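Long-range contacts in excinuclease ABC, subunit A. (Deinococcus radiodurans, PDB 2VF7), which probably binds damaged DNA and uses ATP binding and hydrolysis in DNA excision repair, as a zinc-containing UvrA-family member of the ABC superfamily: residues Ile583-Val589 and Gly752-Asp758; Thr713-Val717 and Ala742-Arg746. The protein carries 1 engineered substitution. All blocks are in the same frame, centred on the assembly; numbering follows the deposited sequence.

Interaction 1: Ile583-Val589 and Gly752-Asp758; sequences ITRLVRV and GTVYVLD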
loop_
_atom_site.group_PDB
_atom_site.type_symbol
_atom_site.label_atom_id
_atom_site.label_comp_id
_atom_site.label_asym_id
_atom_site.label_seq_id
_atom_site.Cartn_x
_atom_site.Cartn_y
_atom_site.Cartn_z
ATOM N N ILE A 583 18.079 13.143 -50.368
ATOM C CA ILE A 583 17.814 13.080 -48.926
ATOM C C ILE A 583 19.039 13.440 -48.080
ATOM O O ILE A 583 20.088 12.787 -48.154
ATOM C CB ILE A 583 17.250 11.707 -48.484
ATOM C CG1 ILE A 583 16.051 11.318 -49.342
ATOM C CG2 ILE A 583 16.837 11.750 -47.004
ATOM C CD1 ILE A 583 15.445 9.955 -48.991
ATOM N N THR A 584 18.874 14.479 -47.266
ATOM C CA THR A 584 19.951 15.059 -46.477
ATOM C C THR A 584 19.840 14.644 -45.014
ATOM O O THR A 584 20.803 14.151 -44.417
ATOM C CB THR A 584 19.917 16.597 -46.575
ATOM O OG1 THR A 584 20.022 16.986 -47.951
ATOM C CG2 THR A 584 21.059 17.222 -45.779
ATOM N N ARG A 585 18.658 14.855 -44.447
ATOM C CA ARG A 585 18.404 14.546 -43.051
ATOM C C ARG A 585 17.252 13.565 -42.865
ATOM O O ARG A 585 16.313 13.521 -43.661
ATOM C CB ARG A 585 18.074 15.817 -42.282
ATOM C CG ARG A 585 19.240 16.725 -42.032
ATOM C CD ARG A 585 19.012 17.488 -40.736
ATOM N NE ARG A 585 17.693 18.122 -40.686
ATOM C CZ ARG A 585 17.033 18.399 -39.564
ATOM N NH1 ARG A 585 17.552 18.087 -38.382
ATOM N NH2 ARG A 585 15.839 18.976 -39.624
ATOM N N LEU A 586 17.367 12.781 -41.797
ATOM C CA LEU A 586 16.293 11.990 -41.240
ATOM C C LEU A 586 15.853 12.713 -39.975
ATOM O O LEU A 586 16.673 13.087 -39.142
ATOM C CB LEU A 586 16.821 10.584 -40.912
ATOM C CG LEU A 586 16.065 9.428 -40.233
ATOM C CD1 LEU A 586 16.006 9.574 -38.726
ATOM C CD2 LEU A 586 14.682 9.172 -40.818
ATOM N N VAL A 587 14.553 12.934 -39.850
ATOM C CA VAL A 587 13.974 13.432 -38.607
ATOM C C VAL A 587 12.842 12.496 -38.206
ATOM O O VAL A 587 11.879 12.347 -38.945
ATOM C CB VAL A 587 13.444 14.873 -38.760
ATOM C CG1 VAL A 587 12.530 15.232 -37.600
ATOM C CG2 VAL A 587 14.595 15.846 -38.853
ATOM N N ARG A 588 12.968 11.846 -37.055
ATOM C CA ARG A 588 11.888 11.000 -36.589
ATOM C C ARG A 588 11.132 11.681 -35.454
ATOM O O ARG A 588 11.732 12.270 -34.563
ATOM C CB ARG A 588 12.375 9.592 -36.210
ATOM C CG ARG A 588 12.737 9.376 -34.738
ATOM C CD ARG A 588 12.528 7.923 -34.317
ATOM N NE ARG A 588 11.166 7.474 -34.600
ATOM C CZ ARG A 588 10.605 6.374 -34.100
ATOM N NH1 ARG A 588 11.285 5.585 -33.269
ATOM N NH2 ARG A 588 9.352 6.071 -34.435
ATOM N N VAL A 589 9.808 11.609 -35.511
ATOM C CA VAL A 589 8.965 12.192 -34.480
ATOM C C VAL A 589 8.179 11.090 -33.772
ATOM O O VAL A 589 7.225 10.525 -34.312
ATOM C CB VAL A 589 8.045 13.308 -35.042
ATOM C CG1 VAL A 589 7.193 13.900 -33.954
ATOM C CG2 VAL A 589 8.889 14.402 -35.684
ATOM N N GLY A 752 14.848 18.396 -48.444
ATOM C CA GLY A 752 15.969 17.506 -48.143
ATOM C C GLY A 752 15.796 16.595 -46.937
ATOM O O GLY A 752 16.454 15.555 -46.844
ATOM N N THR A 753 14.925 16.976 -46.010
ATOM C CA THR A 753 14.695 16.152 -44.826
ATOM C C THR A 753 13.474 15.239 -44.987
ATOM O O THR A 753 12.413 15.672 -45.433
ATOM C CB THR A 753 14.686 16.974 -43.485
ATOM O OG1 THR A 753 13.782 16.379 -42.545
ATOM C CG2 THR A 753 14.292 18.421 -43.696
ATOM N N VAL A 754 13.648 13.968 -44.645
ATOM C CA VAL A 754 12.531 13.028 -44.571
ATOM C C VAL A 754 12.033 12.988 -43.129
ATOM O O VAL A 754 12.812 12.727 -42.198
ATOM C CB VAL A 754 12.924 11.604 -45.100
ATOM C CG1 VAL A 754 14.123 11.046 -44.348
ATOM C CG2 VAL A 754 11.759 10.626 -45.028
ATOM N N TYR A 755 10.747 13.294 -42.939
ATOM C CA TYR A 755 10.122 13.210 -41.618
ATOM C C TYR A 755 9.341 11.922 -41.504
ATOM O O TYR A 755 8.395 11.709 -42.263
ATOM C CB TYR A 755 9.175 14.388 -41.376
ATOM C CG TYR A 755 9.852 15.731 -41.302
ATOM C CD1 TYR A 755 10.164 16.429 -42.462
ATOM C CD2 TYR A 755 10.189 16.304 -40.076
ATOM C CE1 TYR A 755 10.789 17.652 -42.416
ATOM C CE2 TYR A 755 10.821 17.545 -40.018
ATOM C CZ TYR A 755 11.111 18.209 -41.203
ATOM O OH TYR A 755 11.726 19.426 -41.199
ATOM N N VAL A 756 9.724 11.068 -40.556
ATOM C CA VAL A 756 8.932 9.877 -40.266
ATOM C C VAL A 756 8.142 10.011 -38.954
ATOM O O VAL A 756 8.693 10.248 -37.877
ATOM C CB VAL A 756 9.734 8.549 -40.378
ATOM C CG1 VAL A 756 10.675 8.578 -41.595
ATOM C CG2 VAL A 756 10.503 8.272 -39.122
ATOM N N LEU A 757 6.829 9.862 -39.087
ATOM C CA LEU A 757 5.875 10.173 -38.035
ATOM C C LEU A 757 4.943 8.978 -37.756
ATOM O O LEU A 757 4.395 8.359 -38.676
ATOM C CB LEU A 757 5.044 11.386 -38.469
ATOM C CG LEU A 757 5.522 12.853 -38.461
ATOM C CD1 LEU A 757 7.004 13.055 -38.679
ATOM C CD2 LEU A 757 4.738 13.687 -39.483
ATOM N N ASP A 758 4.777 8.639 -36.488
ATOM C CA ASP A 758 3.797 7.628 -36.082
ATOM C C ASP A 758 2.477 8.349 -35.777
ATOM O O ASP A 758 2.491 9.482 -35.327
ATOM C CB ASP A 758 4.344 6.861 -34.867
ATOM C CG ASP A 758 3.364 5.837 -34.304
ATOM O OD1 ASP A 758 3.277 5.753 -33.053
ATOM O OD2 ASP A 758 2.704 5.114 -35.089
#
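Arg585 to Val589 and Thr753 to Leu757 run side by side as parallel strands, their axes 4.7 Å apart at closest approach and 20° apart in direction. Strand 753-758, which ends at Asp758, is the Walker B strand of an ABC-type nucleotide-binding fold. Val754 and Val756 each donate N-H, to Arg585 O and Val587 O, and each accept at O, from Val587 N and Val589 N. The straightest of these bonds, Val589 N to Val756 O, measures 2.9 Å with 175° at the hydrogen. At the entry to the pair Gly752 O takes two amides, Thr584 N at 2.7 Å and, weakly, Arg585 N. Gly752 has a positive phi, and a side chain there would jam against the preceding carbonyl.

Apolar contacts divide between the two faces. On one, Leu586 CD2 reaches across to Val754 CG1 (4.0 Å) and Val756 CG1, while Arg588 CB rests on Val756 CG2. On the other, Val587 and Tyr755 lie side by side: with CG1 anti to the backbone N (chi1 165°), Val587 puts that methyl 3.6 Å from Tyr755 CD2. Thr753 OG1, buried with no polar partner in the model, lies over the rim of one face of the Tyr755 ring, 3.8 Å from Val587 CG2.

Strand 585-589 edges the sheet within the chain. Helix 536-551 packs on the Leu586 and Val756 face, helix 766-781 meets Tyr755 and Leu757 on the other, and strand 785-789 continues the sheet beyond 753-758.

Interaction 2: Thr713-Val717 and Ala742-Arg746; sequences TLREV and ATELR. Engineered in segment 742-746: Arg746 (natural residue Gln).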
loop_
_atom_site.group_PDB
_atom_site.type_symbol
_atom_site.label_atom_id
_atom_site.label_comp_id
_atom_site.label_asym_id
_atom_site.label_seq_id
_atom_site.Cartn_x
_atom_site.Cartn_y
_atom_site.Cartn_z
ATOM N N THR A 713 5.196 28.558 -34.105
ATOM C CA THR A 713 5.040 27.142 -34.506
ATOM C C THR A 713 4.269 26.309 -33.461
ATOM O O THR A 713 3.517 25.414 -33.805
ATOM C CB THR A 713 6.401 26.438 -34.790
ATOM O OG1 THR A 713 7.262 26.544 -33.635
ATOM C CG2 THR A 713 7.076 27.041 -35.985
ATOM N N LEU A 714 4.458 26.614 -32.188
ATOM C CA LEU A 714 3.681 25.961 -31.135
ATOM C C LEU A 714 2.227 26.358 -31.175
ATOM O O LEU A 714 1.360 25.606 -30.757
ATOM C CB LEU A 714 4.250 26.293 -29.777
ATOM C CG LEU A 714 5.587 25.643 -29.480
ATOM C CD1 LEU A 714 6.160 26.297 -28.237
ATOM C CD2 LEU A 714 5.423 24.116 -29.283
ATOM N N ARG A 715 1.959 27.547 -31.691
ATOM C CA ARG A 715 0.601 28.070 -31.721
ATOM C C ARG A 715 -0.125 27.517 -32.924
ATOM O O ARG A 715 -1.238 27.007 -32.796
ATOM C CB ARG A 715 0.616 29.595 -31.713
ATOM C CG ARG A 715 -0.529 30.213 -30.954
ATOM C CD ARG A 715 -0.373 31.732 -30.830
ATOM N NE ARG A 715 -1.659 32.417 -30.948
ATOM C CZ ARG A 715 -2.263 32.689 -32.105
ATOM N NH1 ARG A 715 -1.704 32.339 -33.255
ATOM N NH2 ARG A 715 -3.432 33.315 -32.116
ATOM N N GLU A 716 0.536 27.591 -34.082
ATOM C CA GLU A 716 0.070 26.998 -35.342
ATOM C C GLU A 716 -0.309 25.511 -35.242
ATOM O O GLU A 716 -1.162 25.017 -35.993
ATOM C CB GLU A 716 1.147 27.159 -36.427
ATOM C CG GLU A 716 1.129 28.496 -37.154
ATOM C CD GLU A 716 2.346 28.712 -38.056
ATOM O OE1 GLU A 716 3.492 28.715 -37.548
ATOM O OE2 GLU A 716 2.150 28.898 -39.283
ATOM N N VAL A 717 0.341 24.798 -34.333
ATOM C CA VAL A 717 0.232 23.342 -34.274
ATOM C C VAL A 717 -0.839 22.904 -33.230
ATOM O O VAL A 717 -1.156 21.714 -33.088
ATOM C CB VAL A 717 1.667 22.706 -34.103
ATOM C CG1 VAL A 717 1.979 22.304 -32.658
ATOM C CG2 VAL A 717 1.876 21.572 -35.069
ATOM N N ALA A 742 6.906 20.972 -33.776
ATOM C CA ALA A 742 7.012 22.425 -33.904
ATOM C C ALA A 742 8.462 22.880 -33.830
ATOM O O ALA A 742 8.869 23.818 -34.528
ATOM C CB ALA A 742 6.170 23.128 -32.863
ATOM N N THR A 743 9.237 22.188 -32.993
ATOM C CA THR A 743 10.677 22.407 -32.878
ATOM C C THR A 743 11.360 22.156 -34.222
ATOM O O THR A 743 12.329 22.832 -34.564
ATOM C CB THR A 743 11.299 21.523 -31.774
ATOM O OG1 THR A 743 10.505 21.617 -30.585
ATOM C CG2 THR A 743 12.710 21.968 -31.441
ATOM N N GLU A 744 10.833 21.200 -34.983
ATOM C CA GLU A 744 11.355 20.872 -36.324
ATOM C C GLU A 744 10.636 21.551 -37.498
ATOM O O GLU A 744 10.998 21.321 -38.650
ATOM C CB GLU A 744 11.331 19.355 -36.544
ATOM C CG GLU A 744 12.340 18.588 -35.729
ATOM C CD GLU A 744 13.748 19.029 -36.015
ATOM O OE1 GLU A 744 14.071 19.303 -37.199
ATOM O OE2 GLU A 744 14.536 19.106 -35.055
ATOM N N LEU A 745 9.629 22.377 -37.221
ATOM C CA LEU A 745 8.819 22.978 -38.287
ATOM C C LEU A 745 9.493 24.159 -38.997
ATOM O O LEU A 745 9.512 24.209 -40.226
ATOM C CB LEU A 745 7.445 23.389 -37.761
ATOM C CG LEU A 745 6.238 22.786 -38.486
ATOM C CD1 LEU A 745 6.341 21.266 -38.529
ATOM C CD2 LEU A 745 4.915 23.208 -37.839
ATOM N N ARG A 746 10.033 25.110 -38.236
ATOM C CA ARG A 746 10.738 26.260 -38.840
ATOM C C ARG A 746 12.205 26.005 -39.246
ATOM O O ARG A 746 12.765 26.767 -40.045
ATOM C CB ARG A 746 10.619 27.522 -37.963
ATOM C CG ARG A 746 9.498 28.470 -38.397
ATOM C CD ARG A 746 9.531 29.831 -37.688
ATOM N NE ARG A 746 10.776 30.586 -37.919
ATOM C CZ ARG A 746 11.129 31.171 -39.066
ATOM N NH1 ARG A 746 10.351 31.092 -40.143
ATOM N NH2 ARG A 746 12.279 31.831 -39.143
#
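Thr713 and Ala742 bring two helical segments of the ABC-type nucleotide-binding domain together, their CA atoms 5.1 Å apart. Residues 713-717 lie at the C-terminal part of helix 705-716, and 742-746 carry on from helix 733-743, the helix that starts within the ABC signature sequence. Ala742 O accepts Leu745 N at 3.1 Å, and Leu745 and Arg746 still face Thr713. No hydrogen bond joins the two segments; Thr713 and Ala742, both small, meet at the centre, with leucine, valine and the aliphatic part of Arg746 around them.

Ala742 CB points at the other helix and meets Thr713 O at 3.6 Å. Leu714 CD2 touches the same methyl at 3.8 Å, and Val717 CG1 approaches it more loosely. Thr713 turns OG1 into the crowded position between its backbone N and carbonyl carbon (chi1 56°), where the hydroxyl bonds back to Ala710 O in its own helix and is only a neighbour of Ala742 O. The same rotation directs CG2 to Leu745 CB and to Arg746, an engineered residue. A glycine in place of Thr713 would probably open a gap beside Ala742 and leave Ala710 O without its hydroxyl partner.

Helix 766-781 closes one side, with Leu772 against Val717 and Leu779 against Leu745, while Met602 lies on Leu714. At the solvent-facing margin, Arg746 crosses Thr713 at about a right angle, its CG 3.7 Å from Thr713 CG2.

How the interactions relate
Both interactions belong to the same ABC-type nucleotide-binding domain, their centres 15 Å apart. In sequence interaction 2 falls between the two strands of interaction 1: strand 585-589 comes first, then helices 705-716 and 733-743, and finally strand 753-758, the next element after helix 733-743. The short link from helix to strand joins the two physically, since Glu744 OE1 forms a 3.0 Å salt bridge with Arg585 NH2 and Glu744 O probably accepts a hydrogen bond from Tyr755 OH. Helix 766-781 touches both sites. The signature helix is thus tied to the edge of the sheet whose strand 753-758 ends at Asp758, the side chain of which lies about 7 Å from a bound ADP.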